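Local coordinates for hypothetical protein (Chromobacterium violaceum, PDB 2O3I) that is of unknown function but belongs to the DUF917 family, with N- and C-terminal domains of the S-Me-THD-like type, at residues R228-K231 against L232-L236; L248-L251 against R252-D256. The protein carries 2 engineered substitutions. All coordinates share one frame; numbering follows the deposited sequence.

Contact 1: R228-K231 against L232-L236; sequences RALK and LGRAL
Leu230 and Arg234, one helical turn apart, meet through two different first torsions: Leu230 holds CG opposite its own backbone nitrogen (chi1 177°), while Arg234 sends CG opposite its carbonyl carbon (chi1 -80°) and then runs extended to NE. The arginine is thereby drawn back over the preceding turn, and its guanidinium comes to lie against the leucine branch. Leu230 CD2 sits over the centre of one guanidinium face, 3.9 Å from Arg234 CZ, and Leu230 CD1 is equally far from Arg234 NE. This is apolar packing on a flat cation, since the N-H groups of the guanidinium lie in its plane and not toward the methyls. Nearer the backbone, Arg234 CG passes 3.3 Å from Leu230 O, the oxygen that also accepts the Arg234 amide at 3.0 Å.

Leu232 N to Arg228 O, Gly233 N to Ala229 O and Ala235 N to Lys231 O, at 3.0 to 3.3 Å, complete the backbone pattern. Lys231, extended throughout, carries its ammonium away to a salt bridge with Glu254. Leu230 and Arg234 also touch Pro12 of helix 10-19, whereas Leu232 packs on Phe250. The i to i+4 bonding is that of a regular alpha-helix, here helix 225-237, in contact with helices 10-19 and 244-255.

Contact 2: L248-L251 against R252-D256; sequences LDFL and RRELD
Arg252, Leu251 and Asp249 have the most surface buried in this contact, and they do so by different chemistry. Asp249 OD1 receives Arg252 NH2 at 3.3 Å in a weak hydrogen bond that is part of a salt bridge; the oxygen lies at the edge of the guanidinium, in its plane, although the carboxylate itself is turned 82° from that plane. Arg252 gets there by bending: its chain is extended as far as CD and then folds at chi3 (62°), which brings the guanidinium back beside Asp249. The other carboxylate oxygen, OD2, stands over a face of the Arg253 guanidinium, 3.9 Å from Arg253 NH2. With those two planes 23° apart and stacked, this long ion pair rests on charge alone. One acid thus serves two arginines in a salt-bridge network.

These pairs, at spacings of three and four residues, lie on the last turns of helix 244-255, where Arg253 N still reaches Asp249 O at 2.9 Å in a nearly straight bond. Farther along the pattern slackens: Leu255 N meets Leu251 O at 3.2 Å from well above the carbonyl plane, and Asp256 has positive phi. Leu251 also bonds through its backbone to Ile257. Its CB lies 3.1 Å from Arg252 N, the next residue in the chain, while Leu251 CD2 comes within 4.2 Å of Leu255 CD1 and the side chain packs on Leu358 of strand 352-358.

The Phe250 ring comes back against the next turn although its CB sets off away from it. Glu254 CB lies over the face, 3.7 Å from the ring centroid, a CH-pi contact, and Leu255 CD1 approaches Phe250 CE2 obliquely at 3.9 Å.

Overall arrangement
Contacts 1 and 2 lie on consecutive helices, 225-237 and 244-255, with centres about 11 Å apart. Contact 1 is the buried one, its helix touching two others; contact 2 is a surface contact, its centre about 21 Å from the chain centre against 15 Å. Their chemistry follows: contact 1 is chiefly backbone bonding and an apolar face on a guanidinium, contact 2 adds an acid shared by two arginines and an aromatic face. Side chains of the two helices meet directly, through a salt bridge of Lys231 NZ to Glu254 OE2 at 2.9 Å and through packing of Ala235 CB on Phe250 CE1 at 3.6 Å.

Contact 1: R228-K231 against L232-L236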
ATOM      1  N   ARG A 228      17.367  -5.864 -30.989  1.00 25.02           N
ATOM      2  CA  ARG A 228      18.720  -5.329 -30.967  1.00 25.82           C
ATOM      3  C   ARG A 228      19.469  -5.900 -29.751  1.00 23.01           C
ATOM      4  O   ARG A 228      20.677  -6.101 -29.793  1.00 23.45           O
ATOM      5  CB  ARG A 228      18.711  -3.798 -30.920  1.00 26.86           C
ATOM      6  CG  ARG A 228      18.223  -3.238 -29.626  1.00 29.07           C
ATOM      7  CD  ARG A 228      18.731  -1.827 -29.391  1.00 30.45           C
ATOM      8  NE  ARG A 228      18.532  -1.501 -27.986  1.00 32.72           N
ATOM      9  CZ  ARG A 228      18.427  -0.274 -27.500  1.00 31.83           C
ATOM     10  NH1 ARG A 228      18.506   0.772 -28.306  1.00 32.55           N
ATOM     11  NH2 ARG A 228      18.212  -0.105 -26.203  1.00 32.08           N
ATOM     12  N   ALA A 229      18.749  -6.164 -28.668  1.00 22.25           N
ATOM     13  CA  ALA A 229      19.381  -6.740 -27.485  1.00 21.82           C
ATOM     14  C   ALA A 229      19.881  -8.139 -27.834  1.00 21.85           C
ATOM     15  O   ALA A 229      20.960  -8.545 -27.402  1.00 21.28           O
ATOM     16  CB  ALA A 229      18.391  -6.816 -26.331  1.00 19.76           C
ATOM     17  N   LEU A 230      19.088  -8.868 -28.618  1.00 21.19           N
ATOM     18  CA  LEU A 230      19.437 -10.220 -29.039  1.00 21.99           C
ATOM     19  C   LEU A 230      20.616 -10.239 -30.016  1.00 23.38           C
ATOM     20  O   LEU A 230      21.493 -11.103 -29.931  1.00 23.06           O
ATOM     21  CB  LEU A 230      18.222 -10.900 -29.685  1.00 21.76           C
ATOM     22  CG  LEU A 230      18.448 -12.306 -30.256  1.00 25.05           C
ATOM     23  CD1 LEU A 230      18.813 -13.285 -29.132  1.00 21.36           C
ATOM     24  CD2 LEU A 230      17.189 -12.763 -30.994  1.00 23.47           C
ATOM     25  N   LYS A 231      20.642  -9.290 -30.945  1.00 25.61           N
ATOM     26  CA  LYS A 231      21.727  -9.239 -31.916  1.00 26.99           C
ATOM     27  C   LYS A 231      23.061  -8.941 -31.236  1.00 27.40           C
ATOM     28  O   LYS A 231      24.087  -9.545 -31.575  1.00 27.10           O
ATOM     29  CB  LYS A 231      21.431  -8.189 -32.990  1.00 29.44           C
ATOM     30  CG  LYS A 231      22.487  -8.130 -34.088  1.00 34.01           C
ATOM     31  CD  LYS A 231      22.060  -7.236 -35.242  1.00 35.91           C
ATOM     32  CE  LYS A 231      23.158  -7.137 -36.287  1.00 36.99           C
ATOM     33  NZ  LYS A 231      22.796  -6.149 -37.346  1.00 40.32           N
ATOM     34  N   LEU A 232      23.056  -8.022 -30.273  1.00 24.95           N
ATOM     35  CA  LEU A 232      24.288  -7.687 -29.562  1.00 24.50           C
ATOM     36  C   LEU A 232      24.737  -8.868 -28.703  1.00 24.13           C
ATOM     37  O   LEU A 232      25.931  -9.204 -28.644  1.00 22.34           O
ATOM     38  CB  LEU A 232      24.086  -6.454 -28.674  1.00 23.55           C
ATOM     39  CG  LEU A 232      25.171  -6.181 -27.624  1.00 24.30           C
ATOM     40  CD1 LEU A 232      26.509  -5.961 -28.309  1.00 25.46           C
ATOM     41  CD2 LEU A 232      24.796  -4.962 -26.789  1.00 24.06           C
ATOM     42  N   GLY A 233      23.767  -9.485 -28.035  1.00 22.54           N
ATOM     43  CA  GLY A 233      24.051 -10.621 -27.180  1.00 24.01           C
ATOM     44  C   GLY A 233      24.703 -11.759 -27.938  1.00 24.35           C
ATOM     45  O   GLY A 233      25.641 -12.386 -27.448  1.00 24.67           O
ATOM     46  N   ARG A 234      24.198 -12.035 -29.134  1.00 23.97           N
ATOM     47  CA  ARG A 234      24.754 -13.093 -29.959  1.00 23.91           C
ATOM     48  C   ARG A 234      26.218 -12.797 -30.272  1.00 22.48           C
ATOM     49  O   ARG A 234      27.062 -13.689 -30.210  1.00 21.81           O
ATOM     50  CB  ARG A 234      23.944 -13.233 -31.255  1.00 25.33           C
ATOM     51  CG  ARG A 234      22.650 -14.019 -31.070  1.00 28.60           C
ATOM     52  CD  ARG A 234      21.771 -14.000 -32.316  1.00 31.98           C
ATOM     53  NE  ARG A 234      20.631 -14.902 -32.158  1.00 34.74           N
ATOM     54  CZ  ARG A 234      19.634 -15.021 -33.027  1.00 34.87           C
ATOM     55  NH1 ARG A 234      19.618 -14.291 -34.134  1.00 37.05           N
ATOM     56  NH2 ARG A 234      18.655 -15.882 -32.794  1.00 37.04           N
ATOM     57  N   ALA A 235      26.519 -11.545 -30.595  1.00 19.18           N
ATOM     58  CA  ALA A 235      27.889 -11.165 -30.912  1.00 20.19           C
ATOM     59  C   ALA A 235      28.778 -11.296 -29.671  1.00 22.37           C
ATOM     60  O   ALA A 235      29.949 -11.655 -29.771  1.00 21.80           O
ATOM     61  CB  ALA A 235      27.922  -9.739 -31.441  1.00 17.02           C
ATOM     62  N   LEU A 236      28.211 -11.010 -28.500  1.00 22.89           N
ATOM     63  CA  LEU A 236      28.953 -11.106 -27.247  1.00 24.54           C
ATOM     64  C   LEU A 236      29.252 -12.562 -26.922  1.00 27.74           C
ATOM     65  O   LEU A 236      30.395 -12.931 -26.610  1.00 27.09           O
ATOM     66  CB  LEU A 236      28.143 -10.484 -26.102  1.00 22.26           C
ATOM     67  CG  LEU A 236      28.067  -8.950 -26.099  1.00 22.43           C
ATOM     68  CD1 LEU A 236      27.046  -8.486 -25.093  1.00 18.61           C
ATOM     69  CD2 LEU A 236      29.438  -8.366 -25.785  1.00 18.66           C
TER

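Contact 2: L248-L251 against R252-D256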
ATOM      1  N   LEU A 248      32.220  -0.343 -29.583  1.00 28.03           N
ATOM      2  CA  LEU A 248      31.804   0.876 -30.266  1.00 30.86           C
ATOM      3  C   LEU A 248      31.694   0.628 -31.771  1.00 31.44           C
ATOM      4  O   LEU A 248      30.773   1.122 -32.424  1.00 30.72           O
ATOM      5  CB  LEU A 248      32.798   2.008 -29.998  1.00 31.71           C
ATOM      6  CG  LEU A 248      32.890   2.482 -28.547  1.00 33.42           C
ATOM      7  CD1 LEU A 248      34.038   3.470 -28.429  1.00 36.31           C
ATOM      8  CD2 LEU A 248      31.577   3.127 -28.109  1.00 33.10           C
ATOM      9  N   ASP A 249      32.632  -0.135 -32.321  1.00 31.27           N
ATOM     10  CA  ASP A 249      32.587  -0.439 -33.742  1.00 32.61           C
ATOM     11  C   ASP A 249      31.290  -1.188 -34.055  1.00 31.17           C
ATOM     12  O   ASP A 249      30.546  -0.794 -34.952  1.00 30.55           O
ATOM     13  CB  ASP A 249      33.807  -1.276 -34.158  1.00 35.24           C
ATOM     14  CG  ASP A 249      35.097  -0.455 -34.216  1.00 38.08           C
ATOM     15  OD1 ASP A 249      35.050   0.758 -33.919  1.00 38.70           O
ATOM     16  OD2 ASP A 249      36.162  -1.019 -34.558  1.00 39.14           O
ATOM     17  N   PHE A 250      31.014  -2.247 -33.296  1.00 29.32           N
ATOM     18  CA  PHE A 250      29.810  -3.063 -33.492  1.00 29.21           C
ATOM     19  C   PHE A 250      28.542  -2.227 -33.396  1.00 28.19           C
ATOM     20  O   PHE A 250      27.649  -2.321 -34.247  1.00 27.10           O
ATOM     21  CB  PHE A 250      29.738  -4.189 -32.448  1.00 30.78           C
ATOM     22  CG  PHE A 250      28.569  -5.130 -32.643  1.00 34.01           C
ATOM     23  CD1 PHE A 250      28.655  -6.195 -33.535  1.00 34.48           C
ATOM     24  CD2 PHE A 250      27.373  -4.930 -31.959  1.00 33.51           C
ATOM     25  CE1 PHE A 250      27.568  -7.042 -33.742  1.00 35.69           C
ATOM     26  CE2 PHE A 250      26.286  -5.770 -32.163  1.00 32.72           C
ATOM     27  CZ  PHE A 250      26.382  -6.827 -33.055  1.00 33.53           C
ATOM     28  N   LEU A 251      28.461  -1.422 -32.344  1.00 27.83           N
ATOM     29  CA  LEU A 251      27.303  -0.572 -32.122  1.00 27.40           C
ATOM     30  C   LEU A 251      27.036   0.334 -33.310  1.00 28.04           C
ATOM     31  O   LEU A 251      25.897   0.483 -33.747  1.00 24.50           O
ATOM     32  CB  LEU A 251      27.507   0.286 -30.873  1.00 26.46           C
ATOM     33  CG  LEU A 251      27.516  -0.416 -29.508  1.00 26.78           C
ATOM     34  CD1 LEU A 251      28.020   0.561 -28.446  1.00 26.36           C
ATOM     35  CD2 LEU A 251      26.122  -0.913 -29.158  1.00 23.93           C
ATOM     36  N   ARG A 252      28.100   0.935 -33.831  1.00 30.65           N
ATOM     37  CA  ARG A 252      27.982   1.853 -34.950  1.00 33.49           C
ATOM     38  C   ARG A 252      27.631   1.164 -36.263  1.00 35.09           C
ATOM     39  O   ARG A 252      26.668   1.545 -36.933  1.00 34.02           O
ATOM     40  CB  ARG A 252      29.285   2.639 -35.109  1.00 35.32           C
ATOM     41  CG  ARG A 252      29.222   3.736 -36.151  1.00 39.77           C
ATOM     42  CD  ARG A 252      30.567   4.423 -36.314  1.00 45.06           C
ATOM     43  NE  ARG A 252      31.608   3.501 -36.770  1.00 50.00           N
ATOM     44  CZ  ARG A 252      32.477   2.877 -35.976  1.00 51.69           C
ATOM     45  NH1 ARG A 252      32.448   3.069 -34.661  1.00 50.89           N
ATOM     46  NH2 ARG A 252      33.375   2.053 -36.504  1.00 51.23           N
ATOM     47  N   ARG A 253      28.407   0.142 -36.615  1.00 36.89           N
ATOM     48  CA  ARG A 253      28.219  -0.598 -37.862  1.00 38.97           C
ATOM     49  C   ARG A 253      27.040  -1.574 -37.898  1.00 38.94           C
ATOM     50  O   ARG A 253      26.369  -1.693 -38.920  1.00 38.52           O
ATOM     51  CB  ARG A 253      29.505  -1.360 -38.199  1.00 40.47           C
ATOM     52  CG  ARG A 253      30.739  -0.474 -38.290  1.00 42.47           C
ATOM     53  CD  ARG A 253      32.010  -1.300 -38.451  1.00 44.21           C
ATOM     54  NE  ARG A 253      33.208  -0.464 -38.408  1.00 46.12           N
ATOM     55  CZ  ARG A 253      34.447  -0.932 -38.278  1.00 48.03           C
ATOM     56  NH1 ARG A 253      34.662  -2.239 -38.180  1.00 48.99           N
ATOM     57  NH2 ARG A 253      35.472  -0.091 -38.234  1.00 48.79           N
ATOM     58  N   GLU A 254      26.787  -2.270 -36.794  1.00 38.38           N
ATOM     59  CA  GLU A 254      25.704  -3.244 -36.754  1.00 39.47           C
ATOM     60  C   GLU A 254      24.363  -2.778 -36.188  1.00 39.18           C
ATOM     61  O   GLU A 254      23.322  -3.308 -36.569  1.00 38.59           O
ATOM     62  CB  GLU A 254      26.160  -4.491 -35.995  1.00 41.25           C
ATOM     63  CG  GLU A 254      27.260  -5.261 -36.692  1.00 46.55           C
ATOM     64  CD  GLU A 254      26.792  -5.915 -37.977  1.00 49.90           C
ATOM     65  OE1 GLU A 254      27.640  -6.490 -38.690  1.00 54.52           O
ATOM     66  OE2 GLU A 254      25.579  -5.862 -38.273  1.00 51.48           O
ATOM     67  N   LEU A 255      24.372  -1.808 -35.280  1.00 38.62           N
ATOM     68  CA  LEU A 255      23.122  -1.326 -34.701  1.00 38.12           C
ATOM     69  C   LEU A 255      22.897   0.167 -34.946  1.00 37.82           C
ATOM     70  O   LEU A 255      21.914   0.740 -34.482  1.00 37.00           O
ATOM     71  CB  LEU A 255      23.084  -1.631 -33.198  1.00 37.57           C
ATOM     72  CG  LEU A 255      23.176  -3.118 -32.842  1.00 38.20           C
ATOM     73  CD1 LEU A 255      23.390  -3.281 -31.345  1.00 37.59           C
ATOM     74  CD2 LEU A 255      21.924  -3.842 -33.299  1.00 35.52           C
ATOM     75  N   ASP A 256      23.810   0.792 -35.682  1.00 37.92           N
ATOM     76  CA  ASP A 256      23.697   2.209 -35.996  1.00 37.67           C
ATOM     77  C   ASP A 256      23.544   3.051 -34.724  1.00 36.60           C
ATOM     78  O   ASP A 256      22.662   3.908 -34.625  1.00 36.63           O
ATOM     79  CB  ASP A 256      22.504   2.419 -36.942  1.00 40.98           C
ATOM     80  CG  ASP A 256      22.433   3.829 -37.501  1.00 43.52           C
ATOM     81  OD1 ASP A 256      23.473   4.342 -37.965  1.00 45.24           O
ATOM     82  OD2 ASP A 256      21.331   4.420 -37.487  1.00 45.38           O
TER